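Local coordinates for protein esterase TesA (PDB 4JGG) that hydrolyses carboxylic esters, favouring Tween detergents and p-nitrophenyl esters of short acyl chains, and shows weak thioesterase activity towards palmitoyl-coenzyme A, at residues S32-G36 with L37-Q41. Sequence-based numbering, arbitrary orientation.
Sequences SAALG and LDTSQ
A type II beta turn from Ala34 to Leu37 reverses the chain just after helix 30-33, closed by a bent hydrogen bond from Leu37 N to Ala34 O (3.2 Å, 138° at the hydrogen). Glycine suits the third position of such a turn: at the positive phi of Gly36, a CB would collide with the carbonyl oxygen of Leu35. Ala34 also has positive phi where the chain leaves the helix, and its methyl points across the mouth of the turn, where a small group fits, 3.8 Å from the Leu37 branch CD1 and equally far from Thr39 CA. A chi1 of 64° places Leu37 CG in the gap between N and C of its own residue and turns the isobutyl group back towards Ala34, with CG 3.4 Å from Ala34 O. Thr39 brings its methyl in from another side, CG2 lying 4.1 Å from Ala34 CB and near Ala33 O. In this GDSL-family (SGNH) hydrolase, Leu35 has its side chain beside those of Ser30 and His180, by similarity the nucleophile and the active-site histidine, which puts the turn at the edge of the probable active site. Farther on, the short carboxylate of Asp38 reaches back to the N-H two residues on, an Asx turn opening the 3-10 segment 39-41. Ser40 adds its hydroxyl to the same oxygen: hydrogen bonds from Ser40 N (3.0 Å) and OG (2.7 Å) meet Asp38 OD1 from one face, about 50° out of the carboxylate plane.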
ATOM      1  N   SER A  32       2.331   5.121  -3.834  1.00 10.12           N
ATOM      2  CA  SER A  32       1.363   4.657  -4.834  1.00 11.72           C
ATOM      3  C   SER A  32       0.806   5.813  -5.674  1.00  9.30           C
ATOM      4  O   SER A  32       0.254   5.597  -6.752  1.00  6.65           O
ATOM      5  CB  SER A  32       0.232   3.893  -4.155  1.00 10.39           C
ATOM      6  OG  SER A  32       0.729   2.686  -3.608  1.00 10.17           O
ATOM      7  N   ALA A  33       0.973   7.042  -5.187  1.00  9.40           N
ATOM      8  CA  ALA A  33       0.620   8.229  -5.965  1.00  8.94           C
ATOM      9  C   ALA A  33       1.703   8.596  -6.985  1.00 10.29           C
ATOM     10  O   ALA A  33       1.507   9.476  -7.824  1.00 10.14           O
ATOM     11  CB  ALA A  33       0.310   9.414  -5.044  1.00 11.86           C
ATOM     12  N   ALA A  34       2.841   7.908  -6.921  1.00 10.77           N
ATOM     13  CA  ALA A  34       3.911   8.082  -7.908  1.00 11.94           C
ATOM     14  C   ALA A  34       4.619   9.414  -7.772  1.00 13.13           C
ATOM     15  O   ALA A  34       4.920  10.078  -8.771  1.00 12.62           O
ATOM     16  CB  ALA A  34       3.367   7.917  -9.336  1.00 13.12           C
ATOM     17  N   LEU A  35       4.876   9.818  -6.530  1.00 12.51           N
ATOM     18  CA  LEU A  35       5.510  11.102  -6.287  1.00 12.98           C
ATOM     19  C   LEU A  35       6.859  11.136  -6.982  1.00 13.60           C
ATOM     20  O   LEU A  35       7.702  10.234  -6.802  1.00 12.79           O
ATOM     21  CB  LEU A  35       5.648  11.376  -4.780  1.00 11.13           C
ATOM     22  CG  LEU A  35       6.323  12.662  -4.281  1.00 17.67           C
ATOM     23  CD1 LEU A  35       5.607  13.919  -4.768  1.00 20.60           C
ATOM     24  CD2 LEU A  35       6.362  12.645  -2.769  1.00 13.38           C
ATOM     25  N   GLY A  36       7.049  12.167  -7.801  1.00 16.64           N
ATOM     26  CA  GLY A  36       8.336  12.421  -8.425  1.00 17.37           C
ATOM     27  C   GLY A  36       8.498  11.769  -9.781  1.00 22.68           C
ATOM     28  O   GLY A  36       9.614  11.660 -10.289  1.00 20.76           O
ATOM     29  N   LEU A  37       7.392  11.326 -10.372  1.00 18.16           N
ATOM     30  CA  LEU A  37       7.464  10.678 -11.678  1.00 21.47           C
ATOM     31  C   LEU A  37       6.144  10.755 -12.421  1.00 22.06           C
ATOM     32  O   LEU A  37       5.137  11.211 -11.874  1.00 20.37           O
ATOM     33  CB  LEU A  37       7.918   9.218 -11.544  1.00 23.15           C
ATOM     34  CG  LEU A  37       7.018   8.250 -10.778  1.00 17.60           C
ATOM     35  CD1 LEU A  37       6.246   7.358 -11.733  1.00 23.42           C
ATOM     36  CD2 LEU A  37       7.846   7.407  -9.827  1.00 17.46           C
ATOM     37  N   ASP A  38       6.173  10.314 -13.676  1.00 21.28           N
ATOM     38  CA  ASP A  38       4.992  10.242 -14.520  1.00 21.49           C
ATOM     39  C   ASP A  38       4.074   9.188 -13.948  1.00 19.05           C
ATOM     40  O   ASP A  38       4.408   8.007 -13.940  1.00 19.73           O
ATOM     41  CB  ASP A  38       5.391   9.851 -15.944  1.00 20.60           C
ATOM     42  CG  ASP A  38       4.232   9.950 -16.933  1.00 27.66           C
ATOM     43  OD1 ASP A  38       3.064  10.046 -16.491  1.00 28.05           O
ATOM     44  OD2 ASP A  38       4.494   9.923 -18.157  1.00 28.32           O
ATOM     45  N   THR A  39       2.916   9.616 -13.467  1.00 19.84           N
ATOM     46  CA  THR A  39       1.977   8.702 -12.834  1.00 20.65           C
ATOM     47  C   THR A  39       1.559   7.568 -13.778  1.00 16.86           C
ATOM     48  O   THR A  39       1.306   6.444 -13.334  1.00 13.10           O
ATOM     49  CB  THR A  39       0.743   9.461 -12.271  1.00 18.31           C
ATOM     50  OG1 THR A  39      -0.090   9.906 -13.344  1.00 24.00           O
ATOM     51  CG2 THR A  39       1.190  10.659 -11.449  1.00 15.58           C
ATOM     52  N   SER A  40       1.513   7.850 -15.079  1.00 18.64           N
ATOM     53  CA  SER A  40       1.149   6.824 -16.065  1.00 21.91           C
ATOM     54  C   SER A  40       2.174   5.684 -16.102  1.00 19.99           C
ATOM     55  O   SER A  40       1.906   4.611 -16.645  1.00 16.98           O
ATOM     56  CB  SER A  40       0.978   7.437 -17.462  1.00 22.55           C
ATOM     57  OG  SER A  40       2.195   7.992 -17.931  1.00 21.97           O
ATOM     58  N   GLN A  41       3.344   5.923 -15.514  1.00 15.88           N
ATOM     59  CA  GLN A  41       4.398   4.915 -15.430  1.00 18.21           C
ATOM     60  C   GLN A  41       4.506   4.353 -14.017  1.00 17.45           C
ATOM     61  O   GLN A  41       5.344   3.495 -13.738  1.00 14.65           O
ATOM     62  CB  GLN A  41       5.748   5.507 -15.849  1.00 18.18           C
ATOM     63  CG  GLN A  41       5.838   5.892 -17.328  1.00 22.13           C
ATOM     64  CD  GLN A  41       5.869   4.684 -18.263  1.00 26.21           C
ATOM     65  OE1 GLN A  41       6.340   3.606 -17.894  1.00 29.28           O
ATOM     66  NE2 GLN A  41       5.367   4.865 -19.483  1.00 26.83           N
TER